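11R-lipoxygenase (Gersemia fruticosa, PDB 3VF1) is a calcium-dependent, non-heme iron dioxygenase of lipid metabolism that probably inserts molecular oxygen into polyunsaturated fatty acids. Local coordinates at residues Arg154-Trp167 with Pro402-His415. Numbering follows the deposited sequence.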
ATOM      1  N   ARG A 154      28.465  -6.311  10.225  1.00 44.74           N
ATOM      2  CA  ARG A 154      27.139  -5.706  10.306  1.00 44.94           C
ATOM      3  C   ARG A 154      27.207  -4.218  10.620  1.00 45.49           C
ATOM      4  O   ARG A 154      26.328  -3.453  10.225  1.00 47.75           O
ATOM      5  CB  ARG A 154      26.286  -6.429  11.351  1.00 41.98           C
ATOM      6  CG  ARG A 154      26.787  -6.301  12.778  1.00 43.77           C
ATOM      7  CD  ARG A 154      26.174  -7.375  13.663  1.00 43.39           C
ATOM      8  NE  ARG A 154      24.714  -7.335  13.634  1.00 40.42           N
ATOM      9  CZ  ARG A 154      23.924  -8.381  13.865  1.00 42.72           C
ATOM     10  NH1 ARG A 154      24.438  -9.572  14.139  1.00 39.37           N
ATOM     11  NH2 ARG A 154      22.607  -8.235  13.812  1.00 44.42           N
ATOM     12  N   THR A 155      28.253  -3.807  11.327  1.00 46.29           N
ATOM     13  CA  THR A 155      28.440  -2.401  11.657  1.00 44.43           C
ATOM     14  C   THR A 155      28.848  -1.622  10.410  1.00 48.68           C
ATOM     15  O   THR A 155      28.442  -0.476  10.217  1.00 47.73           O
ATOM     16  CB  THR A 155      29.514  -2.217  12.742  1.00 44.34           C
ATOM     17  OG1 THR A 155      29.145  -2.952  13.916  1.00 47.00           O
ATOM     18  CG2 THR A 155      29.672  -0.748  13.099  1.00 48.40           C
ATOM     19  N   LYS A 156      29.651  -2.258   9.565  1.00 49.14           N
ATOM     20  CA  LYS A 156      30.113  -1.642   8.328  1.00 50.45           C
ATOM     21  C   LYS A 156      28.987  -1.575   7.300  1.00 49.93           C
ATOM     22  O   LYS A 156      28.813  -0.565   6.622  1.00 51.15           O
ATOM     23  CB  LYS A 156      31.294  -2.430   7.760  1.00 56.49           C
ATOM     24  CG  LYS A 156      31.749  -1.975   6.382  1.00 67.57           C
ATOM     25  CD  LYS A 156      32.916  -2.814   5.886  1.00 76.36           C
ATOM     26  CE  LYS A 156      33.245  -2.515   4.431  1.00 78.07           C
ATOM     27  NZ  LYS A 156      33.628  -1.091   4.212  1.00 77.62           N
ATOM     28  N   GLU A 157      28.229  -2.661   7.190  1.00 49.93           N
ATOM     29  CA  GLU A 157      27.120  -2.735   6.248  1.00 47.43           C
ATOM     30  C   GLU A 157      26.149  -1.583   6.479  1.00 47.76           C
ATOM     31  O   GLU A 157      25.847  -0.814   5.564  1.00 45.05           O
ATOM     32  CB  GLU A 157      26.387  -4.067   6.408  1.00 45.59           C
ATOM     33  CG  GLU A 157      25.365  -4.353   5.321  1.00 45.06           C
ATOM     34  CD  GLU A 157      24.529  -5.585   5.620  1.00 45.29           C
ATOM     35  OE1 GLU A 157      24.379  -5.923   6.814  1.00 43.09           O
ATOM     36  OE2 GLU A 157      24.023  -6.217   4.667  1.00 45.27           O
ATOM     37  N   VAL A 158      25.667  -1.469   7.712  1.00 44.45           N
ATOM     38  CA  VAL A 158      24.733  -0.415   8.084  1.00 39.69           C
ATOM     39  C   VAL A 158      25.339   0.967   7.862  1.00 45.24           C
ATOM     40  O   VAL A 158      24.643   1.901   7.461  1.00 48.82           O
ATOM     41  CB  VAL A 158      24.310  -0.550   9.559  1.00 40.21           C
ATOM     42  CG1 VAL A 158      23.551   0.688  10.019  1.00 38.79           C
ATOM     43  CG2 VAL A 158      23.468  -1.803   9.755  1.00 37.59           C
ATOM     44  N   SER A 159      26.635   1.096   8.126  1.00 48.91           N
ATOM     45  CA  SER A 159      27.325   2.370   7.961  1.00 47.50           C
ATOM     46  C   SER A 159      27.371   2.769   6.489  1.00 47.54           C
ATOM     47  O   SER A 159      27.190   3.939   6.146  1.00 48.66           O
ATOM     48  CB  SER A 159      28.743   2.283   8.528  1.00 48.47           C
ATOM     49  OG  SER A 159      29.431   3.510   8.364  1.00 58.90           O
ATOM     50  N   GLU A 160      27.610   1.791   5.624  1.00 46.77           N
ATOM     51  CA  GLU A 160      27.638   2.028   4.187  1.00 48.68           C
ATOM     52  C   GLU A 160      26.256   2.423   3.675  1.00 49.43           C
ATOM     53  O   GLU A 160      26.122   3.352   2.879  1.00 49.32           O
ATOM     54  CB  GLU A 160      28.121   0.778   3.450  1.00 50.05           C
ATOM     55  CG  GLU A 160      29.598   0.469   3.650  1.00 59.34           C
ATOM     56  CD  GLU A 160      30.014  -0.834   2.991  1.00 74.68           C
ATOM     57  OE1 GLU A 160      29.138  -1.701   2.780  1.00 72.79           O
ATOM     58  OE2 GLU A 160      31.214  -0.989   2.681  1.00 79.51           O
ATOM     59  N   ASN A 161      25.232   1.714   4.139  1.00 47.56           N
ATOM     60  CA  ASN A 161      23.864   1.958   3.693  1.00 43.52           C
ATOM     61  C   ASN A 161      23.352   3.349   4.057  1.00 43.34           C
ATOM     62  O   ASN A 161      22.618   3.964   3.287  1.00 46.16           O
ATOM     63  CB  ASN A 161      22.923   0.892   4.254  1.00 41.34           C
ATOM     64  CG  ASN A 161      23.056  -0.440   3.539  1.00 41.84           C
ATOM     65  OD1 ASN A 161      23.467  -0.496   2.378  1.00 43.05           O
ATOM     66  ND2 ASN A 161      22.704  -1.520   4.225  1.00 40.38           N
ATOM     67  N   LYS A 162      23.738   3.846   5.228  1.00 43.85           N
ATOM     68  CA  LYS A 162      23.312   5.174   5.662  1.00 45.89           C
ATOM     69  C   LYS A 162      23.714   6.246   4.655  1.00 49.73           C
ATOM     70  O   LYS A 162      23.106   7.314   4.600  1.00 52.06           O
ATOM     71  CB  LYS A 162      23.902   5.519   7.032  1.00 44.45           C
ATOM     72  CG  LYS A 162      23.085   5.022   8.212  1.00 43.18           C
ATOM     73  CD  LYS A 162      23.465   5.767   9.486  1.00 44.63           C
ATOM     74  CE  LYS A 162      22.676   5.276  10.690  1.00 49.28           C
ATOM     75  NZ  LYS A 162      23.040   3.882  11.073  1.00 44.13           N
ATOM     76  N   LYS A 163      24.741   5.963   3.861  1.00 50.71           N
ATOM     77  CA  LYS A 163      25.243   6.930   2.891  1.00 51.87           C
ATOM     78  C   LYS A 163      24.405   6.929   1.616  1.00 51.20           C
ATOM     79  O   LYS A 163      24.377   7.917   0.881  1.00 53.01           O
ATOM     80  CB  LYS A 163      26.705   6.632   2.557  1.00 55.21           C
ATOM     81  CG  LYS A 163      27.633   6.686   3.760  1.00 56.02           C
ATOM     82  CD  LYS A 163      29.075   6.412   3.365  1.00 61.24           C
ATOM     83  CE  LYS A 163      30.005   6.515   4.564  1.00 62.21           C
ATOM     84  NZ  LYS A 163      31.424   6.251   4.196  1.00 75.50           N
ATOM     85  N   LEU A 164      23.724   5.816   1.360  1.00 46.61           N
ATOM     86  CA  LEU A 164      22.911   5.674   0.158  1.00 46.85           C
ATOM     87  C   LEU A 164      21.452   6.040   0.409  1.00 48.20           C
ATOM     88  O   LEU A 164      20.758   6.508  -0.495  1.00 46.79           O
ATOM     89  CB  LEU A 164      22.993   4.238  -0.365  1.00 44.41           C
ATOM     90  CG  LEU A 164      24.384   3.760  -0.784  1.00 47.15           C
ATOM     91  CD1 LEU A 164      24.341   2.296  -1.200  1.00 44.63           C
ATOM     92  CD2 LEU A 164      24.936   4.622  -1.909  1.00 46.29           C
ATOM     93  N   TYR A 165      20.992   5.827   1.640  1.00 46.10           N
ATOM     94  CA  TYR A 165      19.590   6.042   1.979  1.00 41.53           C
ATOM     95  C   TYR A 165      19.429   7.134   3.032  1.00 42.31           C
ATOM     96  O   TYR A 165      19.375   6.857   4.228  1.00 46.45           O
ATOM     97  CB  TYR A 165      18.967   4.733   2.469  1.00 40.68           C
ATOM     98  CG  TYR A 165      19.032   3.618   1.448  1.00 38.55           C
ATOM     99  CD1 TYR A 165      18.073   3.508   0.450  1.00 41.37           C
ATOM    100  CD2 TYR A 165      20.053   2.679   1.479  1.00 39.93           C
ATOM    101  CE1 TYR A 165      18.129   2.492  -0.489  1.00 40.88           C
ATOM    102  CE2 TYR A 165      20.117   1.658   0.548  1.00 40.08           C
ATOM    103  CZ  TYR A 165      19.153   1.570  -0.433  1.00 40.58           C
ATOM    104  OH  TYR A 165      19.213   0.559  -1.366  1.00 41.04           O
ATOM    105  N   LYS A 166      19.350   8.379   2.571  1.00 43.36           N
ATOM    106  CA  LYS A 166      19.193   9.527   3.456  1.00 41.61           C
ATOM    107  C   LYS A 166      17.731   9.951   3.518  1.00 41.14           C
ATOM    108  O   LYS A 166      16.928   9.553   2.673  1.00 42.49           O
ATOM    109  CB  LYS A 166      20.034  10.699   2.947  1.00 44.35           C
ATOM    110  CG  LYS A 166      21.479  10.344   2.621  1.00 49.90           C
ATOM    111  CD  LYS A 166      22.432  10.740   3.738  1.00 60.35           C
ATOM    112  CE  LYS A 166      22.020  10.140   5.072  1.00 62.77           C
ATOM    113  NZ  LYS A 166      23.110  10.243   6.086  1.00 60.20           N
ATOM    114  N   TRP A 167      17.390  10.759   4.517  1.00 37.88           N
ATOM    115  CA  TRP A 167      16.053  11.337   4.605  1.00 39.45           C
ATOM    116  C   TRP A 167      15.939  12.540   3.674  1.00 39.51           C
ATOM    117  O   TRP A 167      16.695  13.503   3.790  1.00 44.73           O
ATOM    118  CB  TRP A 167      15.739  11.762   6.041  1.00 38.78           C
ATOM    119  CG  TRP A 167      15.627  10.617   6.999  1.00 41.79           C
ATOM    120  CD1 TRP A 167      16.514  10.278   7.978  1.00 40.71           C
ATOM    121  CD2 TRP A 167      14.566   9.657   7.067  1.00 41.18           C
ATOM    122  NE1 TRP A 167      16.071   9.167   8.654  1.00 41.79           N
ATOM    123  CE2 TRP A 167      14.877   8.767   8.115  1.00 41.71           C
ATOM    124  CE3 TRP A 167      13.384   9.466   6.347  1.00 39.59           C
ATOM    125  CZ2 TRP A 167      14.047   7.701   8.458  1.00 39.27           C
ATOM    126  CZ3 TRP A 167      12.562   8.406   6.690  1.00 38.47           C
ATOM    127  CH2 TRP A 167      12.898   7.537   7.736  1.00 37.73           C
ATOM    128  N   PRO A 402       8.636   5.420   5.484  1.00 29.91           N
ATOM    129  CA  PRO A 402       9.649   5.615   6.528  1.00 30.24           C
ATOM    130  C   PRO A 402      10.219   4.309   7.083  1.00 32.81           C
ATOM    131  O   PRO A 402      11.390   4.275   7.458  1.00 34.18           O
ATOM    132  CB  PRO A 402       8.883   6.365   7.617  1.00 29.33           C
ATOM    133  CG  PRO A 402       7.820   7.095   6.885  1.00 31.45           C
ATOM    134  CD  PRO A 402       7.414   6.195   5.759  1.00 31.02           C
ATOM    135  N   THR A 403       9.410   3.254   7.135  1.00 29.15           N
ATOM    136  CA  THR A 403       9.868   1.980   7.682  1.00 32.00           C
ATOM    137  C   THR A 403      10.869   1.325   6.739  1.00 34.40           C
ATOM    138  O   THR A 403      11.769   0.610   7.181  1.00 37.37           O
ATOM    139  CB  THR A 403       8.702   1.002   7.941  1.00 29.40           C
ATOM    140  OG1 THR A 403       8.145   0.564   6.696  1.00 29.04           O
ATOM    141  CG2 THR A 403       7.621   1.659   8.795  1.00 27.74           C
ATOM    142  N   ALA A 404      10.716   1.570   5.443  1.00 32.66           N
ATOM    143  CA  ALA A 404      11.647   1.038   4.456  1.00 32.45           C
ATOM    144  C   ALA A 404      12.982   1.763   4.566  1.00 33.68           C
ATOM    145  O   ALA A 404      14.040   1.139   4.560  1.00 35.23           O
ATOM    146  CB  ALA A 404      11.077   1.186   3.052  1.00 31.81           C
ATOM    147  N   VAL A 405      12.920   3.087   4.676  1.00 32.03           N
ATOM    148  CA  VAL A 405      14.123   3.906   4.770  1.00 35.21           C
ATOM    149  C   VAL A 405      14.900   3.594   6.046  1.00 36.84           C
ATOM    150  O   VAL A 405      16.125   3.482   6.026  1.00 36.49           O
ATOM    151  CB  VAL A 405      13.782   5.411   4.735  1.00 32.36           C
ATOM    152  CG1 VAL A 405      15.034   6.249   4.947  1.00 34.70           C
ATOM    153  CG2 VAL A 405      13.113   5.773   3.417  1.00 32.99           C
ATOM    154  N   SER A 406      14.183   3.450   7.157  1.00 35.20           N
ATOM    155  CA  SER A 406      14.820   3.178   8.438  1.00 35.32           C
ATOM    156  C   SER A 406      15.457   1.791   8.451  1.00 34.99           C
ATOM    157  O   SER A 406      16.476   1.577   9.107  1.00 34.94           O
ATOM    158  CB  SER A 406      13.815   3.305   9.584  1.00 34.68           C
ATOM    159  OG  SER A 406      14.456   3.095  10.830  1.00 37.70           O
ATOM    160  N   SER A 407      14.857   0.850   7.730  1.00 33.24           N
ATOM    161  CA  SER A 407      15.405  -0.498   7.634  1.00 34.88           C
ATOM    162  C   SER A 407      16.802  -0.465   7.028  1.00 36.91           C
ATOM    163  O   SER A 407      17.726  -1.102   7.538  1.00 37.12           O
ATOM    164  CB  SER A 407      14.501  -1.396   6.788  1.00 35.93           C
ATOM    165  OG  SER A 407      13.278  -1.670   7.452  1.00 38.00           O
ATOM    166  N   TRP A 408      16.953   0.278   5.937  1.00 35.41           N
ATOM    167  CA  TRP A 408      18.232   0.367   5.243  1.00 37.38           C
ATOM    168  C   TRP A 408      19.282   1.093   6.078  1.00 37.09           C
ATOM    169  O   TRP A 408      20.474   0.805   5.976  1.00 41.79           O
ATOM    170  CB  TRP A 408      18.062   1.074   3.895  1.00 34.95           C
ATOM    171  CG  TRP A 408      17.465   0.201   2.833  1.00 35.31           C
ATOM    172  CD1 TRP A 408      16.163   0.176   2.425  1.00 36.95           C
ATOM    173  CD2 TRP A 408      18.150  -0.779   2.044  1.00 35.59           C
ATOM    174  NE1 TRP A 408      15.996  -0.758   1.431  1.00 37.71           N
ATOM    175  CE2 TRP A 408      17.201  -1.358   1.179  1.00 34.89           C
ATOM    176  CE3 TRP A 408      19.474  -1.223   1.986  1.00 36.21           C
ATOM    177  CZ2 TRP A 408      17.534  -2.359   0.268  1.00 37.69           C
ATOM    178  CZ3 TRP A 408      19.803  -2.216   1.081  1.00 37.79           C
ATOM    179  CH2 TRP A 408      18.837  -2.773   0.235  1.00 38.54           C
ATOM    180  N   ARG A 409      18.835   2.024   6.911  1.00 37.07           N
ATOM    181  CA  ARG A 409      19.746   2.883   7.664  1.00 39.00           C
ATOM    182  C   ARG A 409      20.205   2.292   8.996  1.00 39.94           C
ATOM    183  O   ARG A 409      21.243   2.691   9.522  1.00 39.16           O
ATOM    184  CB  ARG A 409      19.085   4.237   7.927  1.00 38.63           C
ATOM    185  CG  ARG A 409      18.924   5.103   6.693  1.00 38.58           C
ATOM    186  CD  ARG A 409      18.058   6.317   6.980  1.00 38.23           C
ATOM    187  NE  ARG A 409      18.545   7.084   8.124  1.00 41.84           N
ATOM    188  CZ  ARG A 409      19.593   7.902   8.092  1.00 45.13           C
ATOM    189  NH1 ARG A 409      20.289   8.060   6.974  1.00 42.29           N
ATOM    190  NH2 ARG A 409      19.953   8.559   9.185  1.00 48.70           N
ATOM    191  N   ASN A 410      19.440   1.356   9.549  1.00 37.95           N
ATOM    192  CA  ASN A 410      19.701   0.887  10.906  1.00 35.26           C
ATOM    193  C   ASN A 410      19.810  -0.630  11.073  1.00 36.61           C
ATOM    194  O   ASN A 410      20.313  -1.102  12.093  1.00 39.00           O
ATOM    195  CB  ASN A 410      18.623   1.421  11.850  1.00 32.45           C
ATOM    196  CG  ASN A 410      18.515   2.932  11.810  1.00 37.14           C
ATOM    197  OD1 ASN A 410      19.278   3.639  12.468  1.00 39.70           O
ATOM    198  ND2 ASN A 410      17.564   3.437  11.031  1.00 40.60           N
ATOM    199  N   LEU A 411      19.348  -1.391  10.087  1.00 36.58           N
ATOM    200  CA  LEU A 411      19.346  -2.846  10.203  1.00 35.08           C
ATOM    201  C   LEU A 411      20.262  -3.504   9.176  1.00 37.85           C
ATOM    202  O   LEU A 411      20.221  -3.164   7.994  1.00 39.55           O
ATOM    203  CB  LEU A 411      17.928  -3.394  10.033  1.00 33.85           C
ATOM    204  CG  LEU A 411      16.879  -2.904  11.030  1.00 36.41           C
ATOM    205  CD1 LEU A 411      15.533  -3.539  10.720  1.00 34.18           C
ATOM    206  CD2 LEU A 411      17.300  -3.206  12.458  1.00 32.13           C
ATOM    207  N   PRO A 412      21.099  -4.449   9.631  1.00 37.04           N
ATOM    208  CA  PRO A 412      21.894  -5.273   8.717  1.00 32.57           C
ATOM    209  C   PRO A 412      21.065  -6.440   8.195  1.00 35.64           C
ATOM    210  O   PRO A 412      20.128  -6.870   8.869  1.00 35.38           O
ATOM    211  CB  PRO A 412      23.029  -5.774   9.608  1.00 39.28           C
ATOM    212  CG  PRO A 412      22.419  -5.855  10.964  1.00 38.56           C
ATOM    213  CD  PRO A 412      21.417  -4.732  11.042  1.00 36.22           C
ATOM    214  N   SER A 413      21.409  -6.946   7.015  1.00 35.95           N
ATOM    215  CA  SER A 413      20.618  -7.990   6.370  1.00 33.24           C
ATOM    216  C   SER A 413      20.640  -9.324   7.120  1.00 33.83           C
ATOM    217  O   SER A 413      19.962 -10.272   6.722  1.00 33.07           O
ATOM    218  CB  SER A 413      21.092  -8.195   4.927  1.00 37.83           C
ATOM    219  OG  SER A 413      22.482  -8.463   4.879  1.00 42.60           O
ATOM    220  N   VAL A 414      21.420  -9.402   8.196  1.00 32.67           N
ATOM    221  CA  VAL A 414      21.482 -10.617   9.006  1.00 33.68           C
ATOM    222  C   VAL A 414      20.461 -10.569  10.146  1.00 31.00           C
ATOM    223  O   VAL A 414      20.220 -11.568  10.822  1.00 29.22           O
ATOM    224  CB  VAL A 414      22.902 -10.833   9.587  1.00 36.67           C
ATOM    225  CG1 VAL A 414      23.202  -9.814  10.681  1.00 35.29           C
ATOM    226  CG2 VAL A 414      23.057 -12.253  10.115  1.00 31.81           C
ATOM    227  N   HIS A 415      19.857  -9.403  10.344  1.00 31.86           N
ATOM    228  CA  HIS A 415      18.869  -9.210  11.401  1.00 31.94           C
ATOM    229  C   HIS A 415      17.529  -9.838  11.004  1.00 35.50           C
ATOM    230  O   HIS A 415      17.077  -9.676   9.869  1.00 35.11           O
ATOM    231  CB  HIS A 415      18.690  -7.715  11.661  1.00 31.13           C
ATOM    232  CG  HIS A 415      18.037  -7.398  12.970  1.00 36.15           C
ATOM    233  ND1 HIS A 415      16.792  -7.873  13.317  1.00 36.65           N
ATOM    234  CD2 HIS A 415      18.452  -6.638  14.011  1.00 36.54           C
ATOM    235  CE1 HIS A 415      16.471  -7.429  14.518  1.00 37.84           C
ATOM    236  NE2 HIS A 415      17.460  -6.676  14.962  1.00 37.02           N
TER
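E157 grips S413 through both carboxylate oxygens. S413 OG donates to the syn lone pair of E157 OE2 at 2.7 Å, while S413 N reaches E157 OE1 from above the carboxylate plane. E157 CG stands anti to the backbone N (chi1 -170°) and the chain runs on extended, which carries the carboxylate to the turn P412-H415; OE1 also accepts from Y134 OH. Two further bonds engage backbone carbonyls near the helix ends: K162 NZ meets R409 O at 2.7 Å, nearly head-on, and R409 NH1 donates to Y165 O at 3.1 Å within its guanidinium plane (N-H...O 169°).

One stack and a CH-pi contact supply the aromatic part. The Y165 ring lies face to face on the five-membered ring of W408, centroids 4.0 Å apart and planes at 22°, with N161 ND2 at the indole edge near W408 CE3. V405 CG1 makes the CH-pi contact, 3.6 Å from the centroid of the W167 six-membered ring. A methyl, V414 CG1, lies over one face of the R154 guanidinium, whose NE forms a salt bridge with E526.

The axes of 154-164 and 402-410 approach to 7.8 Å. Their parent helices are 148-164, which follows the PLAT beta-sandwich, and 369-410, which carries iron ligands H392 and H397, consistent with a link between sandwich and catalytic part.

R409 lies between W167 CD1 on one guanidinium face and K162 CG on the other, and D533 takes both R409 NE and W167 NE1. A leucine here would probably leave Y165 O without this donor and D533 without its salt-bridge mate. Charge pairing and aromatic packing thus fix the same spot.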